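Local coordinates for protein iron transport multicopper oxidase FET3 (Saccharomyces cerevisiae, PDB 1ZPU) that oxidises ferrous to ferric iron with molecular oxygen using four bound copper ions, supplying the permease FTR1 for high-affinity iron uptake in yeast, at residues P160-V172 and Q254-L268. Sequence-based numbering, arbitrary orientation.
With MAN (alpha-D-mannopyranose), chain H; MAN (alpha-D-mannopyranose), chain B; NAG (2-acetamido-2-deoxy-beta-D-glucopyranose), chain L.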
loop_
_atom_site.group_PDB
_atom_site.type_symbol
_atom_site.label_atom_id
_atom_site.label_comp_id
_atom_site.label_asym_id
_atom_site.label_seq_id
_atom_site.Cartn_x
_atom_site.Cartn_y
_atom_site.Cartn_z
ATOM N N PRO A 160 -13.286 7.635 21.101
ATOM C CA PRO A 160 -14.467 7.888 20.268
ATOM C C PRO A 160 -14.156 8.692 18.994
ATOM O O PRO A 160 -14.916 8.634 18.030
ATOM C CB PRO A 160 -15.369 8.701 21.188
ATOM C CG PRO A 160 -14.749 8.623 22.543
ATOM C CD PRO A 160 -13.321 8.433 22.335
ATOM N N THR A 161 -13.047 9.427 18.998
ATOM C CA THR A 161 -12.648 10.269 17.881
ATOM C C THR A 161 -12.088 9.437 16.754
ATOM O O THR A 161 -11.993 9.906 15.624
ATOM C CB THR A 161 -11.573 11.268 18.339
ATOM O OG1 THR A 161 -12.151 12.147 19.300
ATOM C CG2 THR A 161 -11.035 12.116 17.174
ATOM N N GLY A 162 -11.693 8.207 17.057
ATOM C CA GLY A 162 -10.988 7.375 16.083
ATOM C C GLY A 162 -9.554 7.833 15.876
ATOM O O GLY A 162 -8.923 7.464 14.885
ATOM N N ALA A 163 -9.035 8.625 16.815
ATOM C CA ALA A 163 -7.665 9.126 16.762
ATOM C C ALA A 163 -6.682 7.979 16.599
ATOM O O ALA A 163 -6.662 7.038 17.394
ATOM C CB ALA A 163 -7.338 9.938 17.998
ATOM N N GLU A 164 -5.887 8.062 15.546
ATOM C CA GLU A 164 -4.851 7.091 15.240
ATOM C C GLU A 164 -3.655 7.306 16.151
ATOM O O GLU A 164 -3.272 8.459 16.378
ATOM C CB GLU A 164 -4.427 7.329 13.794
ATOM C CG GLU A 164 -4.713 8.781 13.398
ATOM C CD GLU A 164 -5.516 8.835 12.143
ATOM O OE1 GLU A 164 -5.534 9.883 11.441
ATOM O OE2 GLU A 164 -6.117 7.786 11.850
ATOM N N PRO A 165 -3.047 6.211 16.657
ATOM C CA PRO A 165 -1.891 6.297 17.560
ATOM C C PRO A 165 -0.693 6.992 16.930
ATOM O O PRO A 165 -0.379 6.766 15.779
ATOM C CB PRO A 165 -1.549 4.837 17.852
ATOM C CG PRO A 165 -2.237 4.061 16.841
ATOM C CD PRO A 165 -3.434 4.815 16.402
ATOM N N ILE A 166 -0.026 7.820 17.717
ATOM C CA ILE A 166 1.062 8.656 17.242
ATOM C C ILE A 166 2.405 7.945 17.361
ATOM O O ILE A 166 2.737 7.442 18.435
ATOM C CB ILE A 166 1.037 9.988 18.005
ATOM C CG1 ILE A 166 -0.232 10.742 17.609
ATOM C CG2 ILE A 166 2.261 10.832 17.694
ATOM C CD1 ILE A 166 -0.871 11.449 18.738
ATOM N N PRO A 167 3.172 7.891 16.248
ATOM C CA PRO A 167 4.469 7.201 16.183
ATOM C C PRO A 167 5.549 7.964 16.943
ATOM O O PRO A 167 5.338 9.116 17.301
ATOM C CB PRO A 167 4.785 7.185 14.690
ATOM C CG PRO A 167 3.975 8.230 14.087
ATOM C CD PRO A 167 2.813 8.532 14.973
ATOM N N GLN A 168 6.694 7.335 17.191
ATOM C CA GLN A 168 7.701 7.949 18.034
ATOM C C GLN A 168 8.826 8.594 17.263
ATOM O O GLN A 168 9.474 9.497 17.780
ATOM C CB GLN A 168 8.233 6.949 19.051
ATOM C CG GLN A 168 7.357 6.831 20.310
ATOM C CD GLN A 168 5.938 6.366 19.995
ATOM O OE1 GLN A 168 5.689 5.181 19.792
ATOM N NE2 GLN A 168 5.010 7.309 19.934
ATOM N N ASN A 169 9.048 8.138 16.030
ATOM C CA ASN A 169 10.119 8.646 15.181
ATOM C C ASN A 169 9.960 8.260 13.728
ATOM O O ASN A 169 9.301 7.274 13.405
ATOM C CB ASN A 169 11.478 8.109 15.650
ATOM C CG ASN A 169 12.188 9.058 16.586
ATOM O OD1 ASN A 169 12.365 10.262 16.290
ATOM N ND2 ASN A 169 12.599 8.534 17.732
ATOM N N LEU A 170 10.601 9.037 12.855
ATOM C CA LEU A 170 10.813 8.634 11.468
ATOM C C LEU A 170 12.095 7.812 11.343
ATOM O O LEU A 170 13.106 8.121 11.977
ATOM C CB LEU A 170 10.897 9.869 10.552
ATOM C CG LEU A 170 9.599 10.670 10.381
ATOM C CD1 LEU A 170 9.757 11.809 9.399
ATOM C CD2 LEU A 170 8.474 9.749 9.935
ATOM N N ILE A 171 12.057 6.776 10.515
ATOM C CA ILE A 171 13.230 5.963 10.245
ATOM C C ILE A 171 13.512 5.812 8.741
ATOM O O ILE A 171 12.618 6.009 7.915
ATOM C CB ILE A 171 13.123 4.605 10.949
ATOM C CG1 ILE A 171 11.821 3.893 10.554
ATOM C CG2 ILE A 171 13.192 4.798 12.446
ATOM C CD1 ILE A 171 11.811 2.456 10.903
ATOM N N VAL A 172 14.773 5.535 8.407
ATOM C CA VAL A 172 15.215 5.184 7.047
ATOM C C VAL A 172 16.029 3.914 7.122
ATOM O O VAL A 172 16.886 3.785 8.006
ATOM C CB VAL A 172 16.146 6.250 6.354
ATOM C CG1 VAL A 172 15.452 6.903 5.225
ATOM C CG2 VAL A 172 16.721 7.284 7.322
ATOM N N GLN A 254 14.039 13.936 5.918
ATOM C CA GLN A 254 12.664 13.434 5.899
ATOM C C GLN A 254 11.810 14.122 6.992
ATOM O O GLN A 254 12.284 14.377 8.108
ATOM C CB GLN A 254 12.612 11.888 5.944
ATOM C CG GLN A 254 12.898 11.258 7.251
ATOM C CD GLN A 254 13.259 9.764 7.148
ATOM O OE1 GLN A 254 14.411 9.388 7.355
ATOM N NE2 GLN A 254 12.270 8.911 6.876
ATOM N N LYS A 255 10.563 14.441 6.655
ATOM C CA LYS A 255 9.718 15.221 7.557
ATOM C C LYS A 255 8.319 14.623 7.652
ATOM O O LYS A 255 7.762 14.214 6.632
ATOM C CB LYS A 255 9.640 16.664 7.039
ATOM C CG LYS A 255 9.050 17.657 8.008
ATOM C CD LYS A 255 8.913 19.025 7.368
ATOM C CE LYS A 255 8.722 20.121 8.404
ATOM N NZ LYS A 255 7.979 19.655 9.616
ATOM N N PHE A 256 7.771 14.563 8.868
ATOM C CA PHE A 256 6.397 14.117 9.094
ATOM C C PHE A 256 5.421 15.024 8.352
ATOM O O PHE A 256 5.642 16.242 8.256
ATOM C CB PHE A 256 6.041 14.267 10.567
ATOM C CG PHE A 256 6.228 13.039 11.400
ATOM C CD1 PHE A 256 7.396 12.845 12.119
ATOM C CD2 PHE A 256 5.187 12.126 11.549
ATOM C CE1 PHE A 256 7.547 11.735 12.912
ATOM C CE2 PHE A 256 5.320 11.010 12.349
ATOM C CZ PHE A 256 6.501 10.803 13.031
ATOM N N ASP A 257 4.328 14.454 7.854
ATOM C CA ASP A 257 3.144 15.244 7.528
ATOM C C ASP A 257 2.270 15.298 8.785
ATOM O O ASP A 257 1.394 14.449 8.993
ATOM C CB ASP A 257 2.393 14.609 6.376
ATOM C CG ASP A 257 1.110 15.330 6.035
ATOM O OD1 ASP A 257 0.476 14.911 5.046
ATOM O OD2 ASP A 257 0.723 16.297 6.739
ATOM N N ASP A 258 2.520 16.285 9.636
ATOM C CA ASP A 258 1.943 16.273 10.980
ATOM C C ASP A 258 0.446 16.581 10.961
ATOM O O ASP A 258 -0.263 16.409 11.948
ATOM C CB ASP A 258 2.715 17.219 11.904
ATOM C CG ASP A 258 2.817 18.617 11.347
ATOM O OD1 ASP A 258 3.922 19.204 11.404
ATOM O OD2 ASP A 258 1.797 19.126 10.840
ATOM N N THR A 259 -0.011 17.046 9.811
ATOM C CA THR A 259 -1.421 17.170 9.481
ATOM C C THR A 259 -2.207 15.896 9.826
ATOM O O THR A 259 -3.341 15.955 10.299
ATOM C CB THR A 259 -1.499 17.493 7.985
ATOM O OG1 THR A 259 -1.499 18.908 7.854
ATOM C CG2 THR A 259 -2.717 16.848 7.257
ATOM N N MET A 260 -1.580 14.749 9.603
ATOM C CA MET A 260 -2.237 13.464 9.764
ATOM C C MET A 260 -2.276 13.036 11.216
ATOM O O MET A 260 -3.021 12.122 11.571
ATOM C CB MET A 260 -1.540 12.412 8.897
ATOM C CG MET A 260 -1.476 12.847 7.443
ATOM S SD MET A 260 -0.630 11.730 6.337
ATOM C CE MET A 260 -1.746 10.321 6.250
ATOM N N LEU A 261 -1.484 13.714 12.043
ATOM C CA LEU A 261 -1.364 13.385 13.453
ATOM C C LEU A 261 -2.489 14.030 14.237
ATOM O O LEU A 261 -2.791 15.201 14.027
ATOM C CB LEU A 261 -0.011 13.842 13.989
ATOM C CG LEU A 261 1.250 13.147 13.452
ATOM C CD1 LEU A 261 2.480 13.671 14.179
ATOM C CD2 LEU A 261 1.176 11.621 13.578
ATOM N N ASP A 262 -3.113 13.273 15.136
ATOM C CA ASP A 262 -4.214 13.806 15.916
ATOM C C ASP A 262 -3.739 14.981 16.760
ATOM O O ASP A 262 -4.343 16.041 16.742
ATOM C CB ASP A 262 -4.830 12.732 16.799
ATOM C CG ASP A 262 -5.985 13.264 17.622
ATOM O OD1 ASP A 262 -5.867 13.297 18.878
ATOM O OD2 ASP A 262 -7.003 13.685 17.009
ATOM N N VAL A 263 -2.661 14.770 17.507
ATOM C CA VAL A 263 -2.002 15.812 18.292
ATOM C C VAL A 263 -0.500 15.677 18.056
ATOM O O VAL A 263 -0.021 14.614 17.702
ATOM C CB VAL A 263 -2.321 15.703 19.835
ATOM C CG1 VAL A 263 -3.822 15.846 20.106
ATOM C CG2 VAL A 263 -1.810 14.405 20.435
ATOM N N ILE A 264 0.248 16.752 18.239
ATOM C CA ILE A 264 1.694 16.671 18.111
ATOM C C ILE A 264 2.315 16.687 19.510
ATOM O O ILE A 264 2.283 17.724 20.180
ATOM C CB ILE A 264 2.264 17.827 17.257
ATOM C CG1 ILE A 264 1.671 17.779 15.846
ATOM C CG2 ILE A 264 3.784 17.752 17.230
ATOM C CD1 ILE A 264 1.958 18.996 15.001
ATOM N N PRO A 265 2.855 15.538 19.969
ATOM C CA PRO A 265 3.542 15.534 21.269
ATOM C C PRO A 265 4.754 16.442 21.197
ATOM O O PRO A 265 5.455 16.463 20.184
ATOM C CB PRO A 265 3.969 14.084 21.455
ATOM C CG PRO A 265 3.877 13.463 20.111
ATOM C CD PRO A 265 2.856 14.214 19.327
ATOM N N SER A 266 4.988 17.204 22.258
ATOM C CA SER A 266 5.965 18.296 22.235
ATOM C C SER A 266 7.426 17.843 22.070
ATOM O O SER A 266 8.295 18.657 21.741
ATOM C CB SER A 266 5.819 19.120 23.501
ATOM O OG SER A 266 5.831 18.251 24.615
ATOM N N ASP A 267 7.695 16.557 22.289
ATOM C CA ASP A 267 9.065 16.048 22.190
ATOM C C ASP A 267 9.323 15.279 20.901
ATOM O O ASP A 267 10.473 14.914 20.614
ATOM C CB ASP A 267 9.433 15.179 23.388
ATOM C CG ASP A 267 8.673 13.869 23.414
ATOM O OD1 ASP A 267 9.298 12.850 23.779
ATOM O OD2 ASP A 267 7.459 13.848 23.079
ATOM N N LEU A 268 8.265 15.044 20.122
ATOM C CA LEU A 268 8.387 14.306 18.858
ATOM C C LEU A 268 9.220 15.057 17.833
ATOM O O LEU A 268 8.858 16.155 17.408
ATOM C CB LEU A 268 7.017 13.984 18.247
ATOM C CG LEU A 268 7.002 13.370 16.843
ATOM C CD1 LEU A 268 7.819 12.092 16.786
ATOM C CD2 LEU A 268 5.582 13.106 16.390
HETATM C C1 MAN H . 13.143 11.391 21.792
HETATM C C2 MAN H . 12.994 11.785 20.328
HETATM C C3 MAN H . 11.532 11.797 19.902
HETATM C C4 MAN H . 10.856 10.499 20.320
HETATM C C5 MAN H . 11.020 10.271 21.807
HETATM C C6 MAN H . 10.406 8.936 22.185
HETATM O O2 MAN H . 13.659 10.841 19.535
HETATM O O3 MAN H . 11.436 11.924 18.501
HETATM O O4 MAN H . 9.492 10.547 20.006
HETATM O O5 MAN H . 12.399 10.226 22.099
HETATM O O6 MAN H . 10.713 8.698 23.539
HETATM C C1 MAN B . 13.389 11.767 26.325
HETATM C C2 MAN B . 12.650 11.748 24.995
HETATM C C3 MAN B . 13.518 12.324 23.882
HETATM C C4 MAN B . 14.081 13.681 24.278
HETATM C C5 MAN B . 14.765 13.624 25.643
HETATM C C6 MAN B . 15.251 14.996 26.098
HETATM O O2 MAN B . 11.505 12.539 25.127
HETATM O O3 MAN B . 12.805 12.472 22.673
HETATM O O4 MAN B . 15.024 14.027 23.295
HETATM O O5 MAN B . 13.890 13.073 26.610
HETATM O O6 MAN B . 14.367 16.012 25.679
HETATM C C1 NAG L . 11.509 21.046 10.828
HETATM C C2 NAG L . 11.972 22.105 11.821
HETATM C C3 NAG L . 11.319 23.479 11.617
HETATM C C4 NAG L . 11.539 23.987 10.211
HETATM C C5 NAG L . 10.966 22.900 9.303
HETATM C C6 NAG L . 11.143 23.268 7.833
HETATM C C7 NAG L . 12.653 21.759 14.137
HETATM C C8 NAG L . 14.110 21.775 13.769
HETATM N N2 NAG L . 11.735 21.647 13.165
HETATM O O3 NAG L . 11.883 24.445 12.472
HETATM O O4 NAG L . 10.883 25.238 10.106
HETATM O O5 NAG L . 11.587 21.623 9.532
HETATM O O6 NAG L . 12.514 23.214 7.510
HETATM O O7 NAG L . 12.354 21.855 15.328
#
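Q254 reaches across to strand 169-172, where its NE2 donates to the carbonyl O of I171 (3.1 Å). The donor stands well above the carbonyl plane, and the same nitrogen is also hydrogen-bonded to Q201 OE1; the extended chain beyond CG carries the amide this far, with OE1 against the methyls of V172. The F256 ring is met from three sides. L170 CD2 lies over one face, 3.8 Å from the centroid in a CH-pi contact, L268 CD2 sits off-centre over the opposite face, and P167 CG meets the edge at CE2 (3.5 Å). By M260, E164 OE2 hydrogen-bonds NE2 of H468, a type 1 copper ligand. L261 CD2 packs on P167 CD. D262, its CG anti to the backbone N (chi1 -180°), sets that CG 3.6 Å from A163 CB. I166 then splits its branches: CD1 touches V263 CG2 (3.5 Å), the two side chains meeting at about a right angle, while CG2 rests on P265 CD. Beside the turn P265-L268, N169 ND2 donates to mannose O2 of a glycan. The whole illustrates how the two sheets of a cupredoxin beta-sandwich face each other: edge strand 169-172, with a classic bulge at Q168-N169 opposite W142, against strand 250-256 in the second plastocyanin-like domain.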